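Local coordinates for spindle pole body-associated protein VIK1 (Saccharomyces cerevisiae, PDB 2O0A) that pairs with the minus end-directed kinesin KAR3, recruits it to microtubules and helps target or keep it at the spindle pole body, its motor-like domain lacking a nucleotide-binding site, at residues A[96-101]-A[267-272]; A[110-115]-A[176-181]; A[131-136]-A[165-170]; A[200-205]-A[220-225]. One frame throughout, in Å; residues are numbered along the deposited sequence.

Contact 1: residues A[96-101]-A[267-272]; sequences LISLST and LLNLND. With EDO (1,2-ethanediol), chain B.
The flat amide of Asn-269 lies against residues 98-100: Ser-100 OG stands above its plane on one side, 3.1 Å from ND2, while Leu-99 O and Ser-98 OG lie nearer the plane, around the ND2 end. At the other end OD1 accepts from O1 of an ethanediol probably left from crystallisation. The two strands run parallel in the central sheet of a kinesin motor fold, where strands 94-99 and 265-270 are neighbours. Leu-267 N donates to Ile-97 O, Leu-99 N to Leu-267 O and Asn-269 N to Leu-99 O, each at 2.8 Å. Asn-269 ND2 also donates to Leu-99 O (3.1 Å, 59° above the carbonyl plane), so one residue gives this oxygen two donors. With CG anti to its carbonyl carbon (chi1 -63°), Asn-269 folds its amide back over the neighbouring strand; ND2 makes a further, weak bond to Ser-98 OG at 2.9 Å. An alanine here would probably leave Leu-99 O with the backbone N-H alone and the serine hydroxyls without their amide neighbour. Apolar contact flanks the backbone, Leu-96 CD1 meeting Leu-267 CB and Leu-99 lying alongside Leu-268, which also touches Cys-28 of strand 27-32. Beyond Asn-269 the chains part, and a water donating to Thr-101 OG1 lies 2.7 Å from Asn-269 O. The same hydroxyl donates to Asp-272 OD2 at 2.7 Å, meeting the carboxylate oxygen on its anti side.

Contact 2: residues A[110-115]-A[176-181]; sequences SLIKFL and NGLEDL
Leu-178 forks over the outer face of helix 105-116, one methyl on Lys-113 and the other on Ile-112. From CB the chain runs to CG anti to the carbonyl carbon (chi1 -68°), which brings CG and its two methyls over these two residues. CG already touches both, lying 4.0 Å from Ile-112 CG2 and slightly farther from Lys-113 CG. Of the two tips, CD1 rests on the aliphatic part of the lysine, 3.6 Å from Lys-113 CG, and stays near its CD and CE as that chain bends. CD2 turns the other way, to 3.7 Å from Ile-112 CG2, and also borders Ile-112 CB. That one isoleucine methyl is shared, because Leu-181 CD1 comes to 3.9 Å of Ile-112 CG2 from the far end of the turn. No hydrogen bond joins the two segments; the contact is entirely van der Waals.

The turn that presents the two leucines is held from within. Residues 178-180 form a 3-10 segment, and Asp-180 OD2 accepts from Asn-176 N at 2.9 Å and also from Glu-175 N, tying its carboxylate to the start of the turn. Gly-177 enters it with a positive phi (48°), a backbone shape that glycine adopts easily, and its C lies near Ile-112 CG2. The contact thus fastens the loop between strands 172-174 and 197-207 onto helix 105-116. Phe-185 of that loop and Leu-130 of strand 126-136 pack beside it, while Leu-111, elsewhere on the helix, packs on strand 221-228.

Contact 3: residues A[131-136]-A[165-170]; sequences QFVFLS and ISLDSK
Gln-131 swings CG anti to its carbonyl carbon (chi1 -63°) and stays extended at chi2 (170°), which carries its amide out to the carbonyls of Leu-167 and Ser-169. A small two-stranded antiparallel hairpin, 157-160 with 165-168, is thereby tied to strand 126-136 of the central sheet by a side chain, with no backbone hydrogen bond between the segments. NE2 spends its two protons on two carbonyls: Leu-167 O and Ser-169 O, each 3.0 Å from Gln-131 NE2. In both bonds the donor sits well above the carbonyl plane, though Ser-169 O itself lies in the plane of the glutamine amide. The other end of the amide is bridged too, as a water donates to Gln-131 OE1 at 2.8 Å and accepts from Leu-167 N. The glutamine so serves Leu-167 O directly and Leu-167 N through the water. Apolar contact closes one flank, with Val-133 CG1 4.1 Å from Leu-167 CD2. The same methyl packs on the serine side chain, 3.5 Å from Ser-169 CB. Leu-167 also packs on Leu-158 of the partner hairpin strand. A second water accepts from Phe-132 N at 3.0 Å and lies 2.8 Å from Ser-169 OG.

Contact 4: residues A[200-205]-A[220-225]; sequences IIKVQF and PVDFYF
Six backbone hydrogen bonds join Ile-201, Val-203 and Phe-205 to Phe-225, Phe-223 and Val-221 as three antiparallel hydrogen-bonded pairs, between consecutive strands in the central sheet of a kinesin-like motor domain. These side chains share one face: Val-203 CB comes to the edge of the Phe-223 ring, 3.9 Å from CD2, and Phe-205 CE2 lies 3.8 Å from Phe-223 CB. The opposite face carries Lys-202, Gln-204, Asp-222 and Tyr-224. Lys-202, CG anti to its backbone N (chi1 176°) and extended thereafter, lies alongside Tyr-224, its CE 3.8 Å from Tyr-224 OH. Its NZ stops 4.5 Å from Asp-222 OD1, beyond salt-bridge range, and a water mediates: it accepts from Lys-202 NZ at 2.9 Å and Gln-204 NE2 at 2.7 Å and donates to Asp-222 OD1 at 2.8 Å.

The second shell fixes these polar ends. Lys-202 NZ donates to Ile-165 O, Tyr-224 OH bonds Ile-165 N, and Gln-204 OE1 pairs with Thr-129 OG1. An alanine in place of Lys-202 would probably leave Ile-165 O and the water without their ammonium donor and the buried Asp-222 without its nearby positive charge. Strands 126-136 and 94-99 continue the sheet beyond 197-207 and 221-228 respectively. Helix 105-116 covers the aromatic face, Leu-111 on Phe-223 and Phe-225 and Leu-115 on Phe-205, while the start of hairpin strand 165-168, with Ser-164, borders the polar one.

Overall arrangement
Contacts 1, 2 and 4 are buried, contact 3 only partly. Contacts 1 and 4 belong to the same central sheet, meeting where strand 94-99 pairs with 221-228; both rest on regular backbone bonds, parallel in contact 1 and antiparallel in contact 4. Contacts 2 and 3 lie farther from the centre, on opposite faces of that sheet. Contact 2 is wholly apolar, a loop turn against helix 105-116, whose inner leucines pack on the phenylalanines of contact 4. Contact 3 relies on a side-chain amide and waters, and its hairpin supplies Ile-165 to the lysine of contact 4. Strand 94-99 and helix 105-116 probably correspond to the pair flanking the P-loop in kinesins, although this domain has no nucleotide site.

Contact 1: residues A[96-101]-A[267-272]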
loop_
_atom_site.group_PDB
_atom_site.type_symbol
_atom_site.label_atom_id
_atom_site.label_comp_id
_atom_site.label_asym_id
_atom_site.label_seq_id
_atom_site.Cartn_x
_atom_site.Cartn_y
_atom_site.Cartn_z
ATOM N N LEU A 96 -2.293 2.488 -2.013
ATOM C CA LEU A 96 -1.389 1.411 -1.654
ATOM C C LEU A 96 -2.033 0.723 -0.465
ATOM O O LEU A 96 -2.221 1.331 0.586
ATOM C CB LEU A 96 -0.008 1.980 -1.293
ATOM C CG LEU A 96 1.022 1.019 -0.699
ATOM C CD1 LEU A 96 1.215 -0.199 -1.590
ATOM C CD2 LEU A 96 2.365 1.723 -0.415
ATOM N N ILE A 97 -2.423 -0.536 -0.654
ATOM C CA ILE A 97 -3.089 -1.304 0.398
ATOM C C ILE A 97 -2.094 -2.345 0.898
ATOM O O ILE A 97 -1.769 -3.286 0.171
ATOM C CB ILE A 97 -4.393 -1.951 -0.124
ATOM C CG1 ILE A 97 -5.371 -0.843 -0.515
ATOM C CG2 ILE A 97 -5.012 -2.881 0.967
ATOM C CD1 ILE A 97 -6.558 -1.300 -1.357
ATOM N N SER A 98 -1.596 -2.132 2.122
ATOM C CA SER A 98 -0.513 -2.928 2.673
ATOM C C SER A 98 -1.038 -3.882 3.751
ATOM O O SER A 98 -1.645 -3.432 4.723
ATOM C CB SER A 98 0.583 -2.016 3.231
ATOM O OG SER A 98 1.660 -2.789 3.756
ATOM N N LEU A 99 -0.810 -5.180 3.540
ATOM C CA LEU A 99 -1.188 -6.229 4.496
ATOM C C LEU A 99 0.054 -6.727 5.205
ATOM O O LEU A 99 1.056 -7.094 4.568
ATOM C CB LEU A 99 -1.847 -7.398 3.748
ATOM C CG LEU A 99 -3.314 -7.251 3.330
ATOM C CD1 LEU A 99 -3.546 -6.100 2.385
ATOM C CD2 LEU A 99 -3.832 -8.545 2.711
ATOM N N SER A 100 -0.017 -6.741 6.529
ATOM C CA SER A 100 1.114 -7.133 7.378
ATOM C C SER A 100 0.546 -7.899 8.548
ATOM O O SER A 100 -0.611 -7.710 8.894
ATOM C CB SER A 100 1.828 -5.904 7.904
ATOM O OG SER A 100 2.524 -5.205 6.858
ATOM N N THR A 101 1.351 -8.760 9.168
ATOM C CA THR A 101 0.881 -9.450 10.379
ATOM C C THR A 101 1.693 -9.062 11.619
ATOM O O THR A 101 1.466 -9.589 12.725
ATOM C CB THR A 101 0.872 -10.994 10.211
ATOM O OG1 THR A 101 2.186 -11.433 9.847
ATOM C CG2 THR A 101 -0.143 -11.424 9.150
ATOM N N LEU A 267 0.003 -4.770 -1.465
ATOM C CA LEU A 267 1.324 -5.145 -1.009
ATOM C C LEU A 267 1.165 -6.142 0.140
ATOM O O LEU A 267 0.565 -5.817 1.166
ATOM C CB LEU A 267 2.102 -3.903 -0.540
ATOM C CG LEU A 267 3.531 -4.193 -0.078
ATOM C CD1 LEU A 267 4.399 -4.764 -1.208
ATOM C CD2 LEU A 267 4.187 -2.930 0.530
ATOM N N LEU A 268 1.662 -7.359 -0.059
ATOM C CA LEU A 268 1.551 -8.389 0.975
ATOM C C LEU A 268 2.908 -8.593 1.608
ATOM O O LEU A 268 3.848 -9.024 0.955
ATOM C CB LEU A 268 0.972 -9.691 0.405
ATOM C CG LEU A 268 -0.569 -9.648 0.363
ATOM C CD1 LEU A 268 -1.106 -8.610 -0.622
ATOM C CD2 LEU A 268 -1.127 -11.000 0.008
ATOM N N ASN A 269 3.009 -8.239 2.882
ATOM C CA ASN A 269 4.281 -8.324 3.598
ATOM C C ASN A 269 4.362 -9.657 4.312
ATOM O O ASN A 269 3.653 -9.879 5.299
ATOM C CB ASN A 269 4.430 -7.159 4.583
ATOM C CG ASN A 269 4.461 -5.819 3.882
ATOM O OD1 ASN A 269 5.495 -5.409 3.335
ATOM N ND2 ASN A 269 3.322 -5.115 3.891
ATOM N N LEU A 270 5.230 -10.531 3.813
ATOM C CA LEU A 270 5.295 -11.909 4.294
ATOM C C LEU A 270 6.562 -12.097 5.109
ATOM O O LEU A 270 7.662 -12.143 4.570
ATOM C CB LEU A 270 5.232 -12.898 3.121
ATOM C CG LEU A 270 4.134 -12.765 2.056
ATOM C CD1 LEU A 270 4.272 -13.888 1.046
ATOM C CD2 LEU A 270 2.712 -12.745 2.657
ATOM N N ASN A 271 6.399 -12.186 6.422
ATOM C CA ASN A 271 7.544 -12.284 7.314
ATOM C C ASN A 271 7.216 -13.141 8.519
ATOM O O ASN A 271 7.881 -13.058 9.546
ATOM C CB ASN A 271 7.962 -10.882 7.767
ATOM C CG ASN A 271 6.980 -10.273 8.752
ATOM O OD1 ASN A 271 5.800 -10.647 8.788
ATOM N ND2 ASN A 271 7.464 -9.345 9.572
ATOM N N ASP A 272 6.185 -13.963 8.373
ATOM C CA ASP A 272 5.526 -14.606 9.499
ATOM C C ASP A 272 5.066 -15.998 9.068
ATOM O O ASP A 272 4.045 -16.152 8.396
ATOM C CB ASP A 272 4.329 -13.732 9.876
ATOM C CG ASP A 272 3.645 -14.163 11.146
ATOM O OD1 ASP A 272 4.204 -14.977 11.916
ATOM O OD2 ASP A 272 2.525 -13.654 11.374
HETATM C C1 EDO B . 8.462 -6.954 4.234
HETATM O O1 EDO B . 8.098 -5.685 4.773
HETATM C C2 EDO B . 8.252 -8.026 5.310
HETATM O O2 EDO B . 8.302 -7.399 6.606
HETATM O O HOH W 1 3.997 -8.849 8.102
HETATM O O HOH W 2 3.080 -11.743 7.167
#

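Contact 2: residues A[110-115]-A[176-181]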
loop_
_atom_site.group_PDB
_atom_site.type_symbol
_atom_site.label_atom_id
_atom_site.label_comp_id
_atom_site.label_asym_id
_atom_site.label_seq_id
_atom_site.Cartn_x
_atom_site.Cartn_y
_atom_site.Cartn_z
ATOM N N SER A 110 8.997 5.194 5.644
ATOM C CA SER A 110 9.644 5.194 4.337
ATOM C C SER A 110 8.753 5.785 3.257
ATOM O O SER A 110 9.233 6.502 2.378
ATOM C CB SER A 110 10.095 3.783 3.958
ATOM O OG SER A 110 11.163 3.404 4.826
ATOM N N LEU A 111 7.458 5.497 3.350
ATOM C CA LEU A 111 6.507 6.023 2.385
ATOM C C LEU A 111 6.512 7.543 2.434
ATOM O O LEU A 111 6.627 8.205 1.410
ATOM C CB LEU A 111 5.093 5.505 2.677
ATOM C CG LEU A 111 3.971 6.112 1.834
ATOM C CD1 LEU A 111 4.146 5.845 0.340
ATOM C CD2 LEU A 111 2.646 5.579 2.319
ATOM N N ILE A 112 6.385 8.096 3.633
ATOM C CA ILE A 112 6.293 9.548 3.783
ATOM C C ILE A 112 7.567 10.240 3.303
ATOM O O ILE A 112 7.507 11.267 2.636
ATOM C CB ILE A 112 5.984 9.916 5.237
ATOM C CG1 ILE A 112 4.478 9.900 5.510
ATOM C CG2 ILE A 112 6.469 11.341 5.549
ATOM C CD1 ILE A 112 3.662 8.930 4.747
ATOM N N LYS A 113 8.710 9.635 3.594
ATOM C CA LYS A 113 9.986 10.190 3.152
ATOM C C LYS A 113 10.086 10.198 1.621
ATOM O O LYS A 113 10.539 11.181 1.022
ATOM C CB LYS A 113 11.133 9.397 3.767
ATOM C CG LYS A 113 11.267 9.626 5.249
ATOM C CD LYS A 113 12.643 9.260 5.739
ATOM C CE LYS A 113 12.720 7.828 6.203
ATOM N NZ LYS A 113 14.039 7.585 6.873
ATOM N N PHE A 114 9.663 9.101 0.995
ATOM C CA PHE A 114 9.636 8.983 -0.459
ATOM C C PHE A 114 8.772 10.080 -1.103
ATOM O O PHE A 114 9.121 10.651 -2.149
ATOM C CB PHE A 114 9.132 7.581 -0.844
ATOM C CG PHE A 114 8.728 7.466 -2.281
ATOM C CD1 PHE A 114 9.705 7.414 -3.278
ATOM C CD2 PHE A 114 7.388 7.407 -2.650
ATOM C CE1 PHE A 114 9.360 7.324 -4.611
ATOM C CE2 PHE A 114 7.020 7.304 -3.995
ATOM C CZ PHE A 114 8.022 7.280 -4.989
ATOM N N LEU A 115 7.629 10.357 -0.482
ATOM C CA LEU A 115 6.701 11.344 -1.020
ATOM C C LEU A 115 7.143 12.759 -0.736
ATOM O O LEU A 115 7.091 13.606 -1.626
ATOM C CB LEU A 115 5.313 11.161 -0.416
ATOM C CG LEU A 115 4.640 9.836 -0.731
ATOM C CD1 LEU A 115 3.305 9.730 0.002
ATOM C CD2 LEU A 115 4.481 9.671 -2.246
ATOM N N ASN A 176 8.615 19.581 5.198
ATOM C CA ASN A 176 9.875 18.854 5.349
ATOM C C ASN A 176 9.639 17.438 5.885
ATOM O O ASN A 176 10.044 17.101 7.002
ATOM C CB ASN A 176 10.840 19.634 6.253
ATOM C CG ASN A 176 11.067 21.068 5.781
ATOM O OD1 ASN A 176 11.438 21.308 4.632
ATOM N ND2 ASN A 176 10.839 22.024 6.674
ATOM N N GLY A 177 8.959 16.622 5.086
ATOM C CA GLY A 177 8.758 15.212 5.395
ATOM C C GLY A 177 8.284 14.943 6.809
ATOM O O GLY A 177 7.360 15.602 7.301
ATOM N N LEU A 178 8.940 13.992 7.470
ATOM C CA LEU A 178 8.530 13.535 8.799
ATOM C C LEU A 178 8.548 14.614 9.887
ATOM O O LEU A 178 7.910 14.458 10.926
ATOM C CB LEU A 178 9.376 12.333 9.228
ATOM C CG LEU A 178 9.175 11.032 8.445
ATOM C CD1 LEU A 178 10.337 10.102 8.715
ATOM C CD2 LEU A 178 7.864 10.369 8.830
ATOM N N GLU A 179 9.251 15.716 9.625
ATOM C CA GLU A 179 9.405 16.828 10.581
ATOM C C GLU A 179 8.097 17.560 10.879
ATOM O O GLU A 179 7.947 18.194 11.925
ATOM C CB GLU A 179 10.447 17.823 10.050
ATOM C CG GLU A 179 11.855 17.240 9.987
ATOM C CD GLU A 179 12.805 18.048 9.119
ATOM O OE1 GLU A 179 12.782 19.296 9.191
ATOM O OE2 GLU A 179 13.584 17.429 8.366
ATOM N N ASP A 180 7.153 17.472 9.956
ATOM C CA ASP A 180 5.856 18.118 10.124
ATOM C C ASP A 180 4.827 17.202 10.752
ATOM O O ASP A 180 3.674 17.606 10.985
ATOM C CB ASP A 180 5.370 18.651 8.785
ATOM C CG ASP A 180 6.199 19.817 8.306
ATOM O OD1 ASP A 180 6.581 20.658 9.147
ATOM O OD2 ASP A 180 6.489 19.881 7.101
ATOM N N LEU A 181 5.239 15.969 11.024
ATOM C CA LEU A 181 4.330 14.976 11.576
ATOM C C LEU A 181 4.677 14.673 13.029
ATOM O O LEU A 181 5.808 14.953 13.467
ATOM C CB LEU A 181 4.355 13.704 10.719
ATOM C CG LEU A 181 3.881 13.922 9.280
ATOM C CD1 LEU A 181 4.160 12.682 8.452
ATOM C CD2 LEU A 181 2.411 14.313 9.217
#

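Contact 3: residues A[131-136]-A[165-170]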
loop_
_atom_site.group_PDB
_atom_site.type_symbol
_atom_site.label_atom_id
_atom_site.label_comp_id
_atom_site.label_asym_id
_atom_site.label_seq_id
_atom_site.Cartn_x
_atom_site.Cartn_y
_atom_site.Cartn_z
ATOM N N GLN A 131 -3.484 13.293 6.168
ATOM C CA GLN A 131 -4.339 12.935 7.307
ATOM C C GLN A 131 -4.086 11.478 7.632
ATOM O O GLN A 131 -3.702 10.713 6.753
ATOM C CB GLN A 131 -5.815 13.114 6.954
ATOM C CG GLN A 131 -6.174 14.561 6.631
ATOM C CD GLN A 131 -7.545 14.676 6.059
ATOM O OE1 GLN A 131 -7.767 14.365 4.889
ATOM N NE2 GLN A 131 -8.485 15.125 6.871
ATOM N N PHE A 132 -4.312 11.098 8.880
ATOM C CA PHE A 132 -4.018 9.730 9.322
ATOM C C PHE A 132 -5.010 9.386 10.414
ATOM O O PHE A 132 -5.009 10.007 11.469
ATOM C CB PHE A 132 -2.557 9.690 9.818
ATOM C CG PHE A 132 -2.067 8.347 10.302
ATOM C CD1 PHE A 132 -2.724 7.159 10.009
ATOM C CD2 PHE A 132 -0.885 8.295 11.028
ATOM C CE1 PHE A 132 -2.231 5.925 10.475
ATOM C CE2 PHE A 132 -0.375 7.071 11.479
ATOM C CZ PHE A 132 -1.044 5.903 11.218
ATOM N N VAL A 133 -5.871 8.413 10.124
ATOM C CA VAL A 133 -6.842 7.941 11.106
ATOM C C VAL A 133 -6.725 6.433 11.293
ATOM O O VAL A 133 -6.137 5.745 10.467
ATOM C CB VAL A 133 -8.296 8.282 10.704
ATOM C CG1 VAL A 133 -8.475 9.784 10.517
ATOM C CG2 VAL A 133 -8.698 7.531 9.446
ATOM N N PHE A 134 -7.292 5.935 12.391
ATOM C CA PHE A 134 -7.366 4.497 12.625
ATOM C C PHE A 134 -8.801 4.096 12.932
ATOM O O PHE A 134 -9.446 4.714 13.777
ATOM C CB PHE A 134 -6.437 4.078 13.766
ATOM C CG PHE A 134 -6.349 2.596 13.959
ATOM C CD1 PHE A 134 -5.611 1.817 13.077
ATOM C CD2 PHE A 134 -7.006 1.979 15.017
ATOM C CE1 PHE A 134 -5.519 0.448 13.238
ATOM C CE2 PHE A 134 -6.922 0.598 15.192
ATOM C CZ PHE A 134 -6.176 -0.165 14.297
ATOM N N LEU A 135 -9.289 3.082 12.223
ATOM C CA LEU A 135 -10.636 2.546 12.420
ATOM C C LEU A 135 -10.543 1.186 13.092
ATOM O O LEU A 135 -9.857 0.297 12.607
ATOM C CB LEU A 135 -11.362 2.421 11.074
ATOM C CG LEU A 135 -12.203 3.562 10.472
ATOM C CD1 LEU A 135 -11.729 4.974 10.860
ATOM C CD2 LEU A 135 -12.321 3.412 8.958
ATOM N N SER A 136 -11.222 1.029 14.226
ATOM C CA SER A 136 -11.208 -0.240 14.952
ATOM C C SER A 136 -12.501 -1.007 14.718
ATOM O O SER A 136 -13.560 -0.399 14.525
ATOM C CB SER A 136 -11.001 0.003 16.449
ATOM O OG SER A 136 -10.889 -1.219 17.158
ATOM N N ILE A 165 -12.774 9.882 -0.622
ATOM C CA ILE A 165 -13.252 9.744 0.749
ATOM C C ILE A 165 -12.764 10.969 1.510
ATOM O O ILE A 165 -11.556 11.255 1.535
ATOM C CB ILE A 165 -12.730 8.473 1.460
ATOM C CG1 ILE A 165 -13.108 7.206 0.676
ATOM C CG2 ILE A 165 -13.272 8.402 2.901
ATOM C CD1 ILE A 165 -12.395 5.961 1.140
ATOM N N SER A 166 -13.705 11.708 2.093
ATOM C CA SER A 166 -13.391 12.842 2.947
ATOM C C SER A 166 -13.209 12.384 4.376
ATOM O O SER A 166 -14.061 11.691 4.944
ATOM C CB SER A 166 -14.508 13.891 2.884
ATOM O OG SER A 166 -14.590 14.396 1.570
ATOM N N LEU A 167 -12.074 12.765 4.946
ATOM C CA LEU A 167 -11.783 12.499 6.340
ATOM C C LEU A 167 -11.994 13.788 7.116
ATOM O O LEU A 167 -11.422 14.829 6.783
ATOM C CB LEU A 167 -10.337 12.003 6.505
ATOM C CG LEU A 167 -9.979 10.531 6.243
ATOM C CD1 LEU A 167 -10.358 10.034 4.852
ATOM C CD2 LEU A 167 -8.490 10.340 6.474
ATOM N N ASP A 168 -12.856 13.721 8.124
ATOM C CA ASP A 168 -12.986 14.792 9.083
ATOM C C ASP A 168 -12.011 14.423 10.185
ATOM O O ASP A 168 -12.334 13.649 11.093
ATOM C CB ASP A 168 -14.430 14.861 9.591
ATOM C CG ASP A 168 -14.643 15.915 10.649
ATOM O OD1 ASP A 168 -13.689 16.623 11.043
ATOM O OD2 ASP A 168 -15.808 16.030 11.099
ATOM N N SER A 169 -10.781 14.917 10.024
ATOM C CA SER A 169 -9.682 14.642 10.933
ATOM C C SER A 169 -8.609 15.671 10.648
ATOM O O SER A 169 -8.652 16.357 9.622
ATOM C CB SER A 169 -9.138 13.222 10.719
ATOM O OG SER A 169 -8.372 13.144 9.527
ATOM N N LYS A 170 -7.657 15.786 11.568
ATOM C CA LYS A 170 -6.582 16.759 11.449
ATOM C C LYS A 170 -5.809 16.592 10.146
ATOM O O LYS A 170 -5.374 15.482 9.805
ATOM C CB LYS A 170 -5.630 16.613 12.628
ATOM C CG LYS A 170 -4.439 17.558 12.598
ATOM C CD LYS A 170 -4.852 19.012 12.738
ATOM C CE LYS A 170 -3.650 19.932 12.545
ATOM N NZ LYS A 170 -2.513 19.559 13.441
HETATM O O HOH W 3 -10.155 14.520 3.490
HETATM O O HOH W 4 -5.753 13.010 10.606
#

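Contact 4: residues A[200-205]-A[220-225]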
loop_
_atom_site.group_PDB
_atom_site.type_symbol
_atom_site.label_atom_id
_atom_site.label_comp_id
_atom_site.label_asym_id
_atom_site.label_seq_id
_atom_site.Cartn_x
_atom_site.Cartn_y
_atom_site.Cartn_z
ATOM N N ILE A 200 -5.754 4.451 7.899
ATOM C CA ILE A 200 -5.949 5.150 6.635
ATOM C C ILE A 200 -5.121 6.421 6.639
ATOM O O ILE A 200 -5.312 7.299 7.481
ATOM C CB ILE A 200 -7.413 5.567 6.386
ATOM C CG1 ILE A 200 -8.348 4.360 6.473
ATOM C CG2 ILE A 200 -7.534 6.288 5.042
ATOM C CD1 ILE A 200 -9.827 4.748 6.580
ATOM N N ILE A 201 -4.197 6.515 5.690
ATOM C CA ILE A 201 -3.484 7.756 5.459
ATOM C C ILE A 201 -3.956 8.307 4.128
ATOM O O ILE A 201 -3.934 7.607 3.146
ATOM C CB ILE A 201 -1.954 7.534 5.498
ATOM C CG1 ILE A 201 -1.515 7.492 6.959
ATOM C CG2 ILE A 201 -1.198 8.658 4.741
ATOM C CD1 ILE A 201 -0.073 7.127 7.190
ATOM N N LYS A 202 -4.442 9.541 4.134
ATOM C CA LYS A 202 -4.860 10.188 2.898
ATOM C C LYS A 202 -3.899 11.328 2.621
ATOM O O LYS A 202 -3.671 12.191 3.484
ATOM C CB LYS A 202 -6.299 10.716 3.015
ATOM C CG LYS A 202 -6.737 11.476 1.767
ATOM C CD LYS A 202 -8.142 11.991 1.929
ATOM C CE LYS A 202 -8.577 12.641 0.611
ATOM N NZ LYS A 202 -9.865 13.407 0.757
ATOM N N VAL A 203 -3.300 11.306 1.432
ATOM C CA VAL A 203 -2.358 12.335 1.013
ATOM C C VAL A 203 -2.986 13.038 -0.185
ATOM O O VAL A 203 -3.479 12.381 -1.115
ATOM C CB VAL A 203 -0.987 11.714 0.626
ATOM C CG1 VAL A 203 -0.045 12.772 0.050
ATOM C CG2 VAL A 203 -0.346 11.021 1.832
ATOM N N GLN A 204 -2.998 14.370 -0.172
ATOM C CA GLN A 204 -3.462 15.124 -1.339
ATOM C C GLN A 204 -2.253 15.795 -1.984
ATOM O O GLN A 204 -1.410 16.357 -1.286
ATOM C CB GLN A 204 -4.454 16.198 -0.931
ATOM C CG GLN A 204 -5.706 15.680 -0.266
ATOM C CD GLN A 204 -6.605 16.831 0.178
ATOM O OE1 GLN A 204 -6.246 17.632 1.052
ATOM N NE2 GLN A 204 -7.754 16.933 -0.448
ATOM N N PHE A 205 -2.192 15.731 -3.304
ATOM C CA PHE A 205 -1.143 16.394 -4.072
ATOM C C PHE A 205 -1.778 17.554 -4.848
ATOM O O PHE A 205 -2.500 17.309 -5.803
ATOM C CB PHE A 205 -0.506 15.409 -5.068
ATOM C CG PHE A 205 0.251 14.271 -4.410
ATOM C CD1 PHE A 205 1.619 14.392 -4.121
ATOM C CD2 PHE A 205 -0.405 13.085 -4.100
ATOM C CE1 PHE A 205 2.330 13.335 -3.491
ATOM C CE2 PHE A 205 0.296 12.014 -3.500
ATOM C CZ PHE A 205 1.658 12.149 -3.186
ATOM N N PRO A 220 -6.857 18.466 -6.055
ATOM C CA PRO A 220 -5.729 17.558 -5.872
ATOM C C PRO A 220 -5.888 16.169 -6.491
ATOM O O PRO A 220 -7.002 15.739 -6.825
ATOM C CB PRO A 220 -5.689 17.412 -4.362
ATOM C CG PRO A 220 -7.172 17.472 -3.936
ATOM C CD PRO A 220 -7.911 18.229 -5.050
ATOM N N VAL A 221 -4.768 15.459 -6.615
ATOM C CA VAL A 221 -4.794 14.012 -6.824
ATOM C C VAL A 221 -4.723 13.404 -5.439
ATOM O O VAL A 221 -3.900 13.827 -4.627
ATOM C CB VAL A 221 -3.595 13.537 -7.686
ATOM C CG1 VAL A 221 -3.597 12.034 -7.855
ATOM C CG2 VAL A 221 -3.628 14.235 -9.058
ATOM N N ASP A 222 -5.613 12.449 -5.171
ATOM C CA ASP A 222 -5.699 11.800 -3.855
ATOM C C ASP A 222 -4.982 10.469 -3.879
ATOM O O ASP A 222 -5.117 9.700 -4.829
ATOM C CB ASP A 222 -7.151 11.538 -3.468
ATOM C CG ASP A 222 -7.977 12.811 -3.357
ATOM O OD1 ASP A 222 -7.433 13.864 -2.973
ATOM O OD2 ASP A 222 -9.191 12.733 -3.649
ATOM N N PHE A 223 -4.229 10.220 -2.808
ATOM C CA PHE A 223 -3.565 8.940 -2.576
ATOM C C PHE A 223 -3.963 8.401 -1.209
ATOM O O PHE A 223 -3.951 9.147 -0.232
ATOM C CB PHE A 223 -2.047 9.141 -2.639
ATOM C CG PHE A 223 -1.272 7.978 -2.078
ATOM C CD1 PHE A 223 -1.309 6.750 -2.730
ATOM C CD2 PHE A 223 -0.532 8.108 -0.897
ATOM C CE1 PHE A 223 -0.632 5.646 -2.226
ATOM C CE2 PHE A 223 0.166 7.007 -0.364
ATOM C CZ PHE A 223 0.117 5.765 -1.031
ATOM N N TYR A 224 -4.288 7.103 -1.133
ATOM C CA TYR A 224 -4.674 6.478 0.132
ATOM C C TYR A 224 -3.733 5.345 0.447
ATOM O O TYR A 224 -3.580 4.434 -0.365
ATOM C CB TYR A 224 -6.109 5.931 0.074
ATOM C CG TYR A 224 -7.118 6.962 -0.344
ATOM C CD1 TYR A 224 -7.880 7.644 0.610
ATOM C CD2 TYR A 224 -7.328 7.235 -1.700
ATOM C CE1 TYR A 224 -8.818 8.602 0.215
ATOM C CE2 TYR A 224 -8.260 8.198 -2.091
ATOM C CZ TYR A 224 -8.988 8.862 -1.138
ATOM O OH TYR A 224 -9.928 9.800 -1.531
ATOM N N PHE A 225 -3.125 5.402 1.630
ATOM C CA PHE A 225 -2.304 4.308 2.141
ATOM C C PHE A 225 -3.091 3.599 3.226
ATOM O O PHE A 225 -3.395 4.179 4.277
ATOM C CB PHE A 225 -0.988 4.865 2.675
ATOM C CG PHE A 225 -0.082 3.843 3.304
ATOM C CD1 PHE A 225 0.279 2.687 2.632
ATOM C CD2 PHE A 225 0.470 4.090 4.558
ATOM C CE1 PHE A 225 1.155 1.753 3.212
ATOM C CE2 PHE A 225 1.352 3.172 5.146
ATOM C CZ PHE A 225 1.696 1.995 4.471
HETATM O O HOH W 5 -9.436 15.122 -1.521
#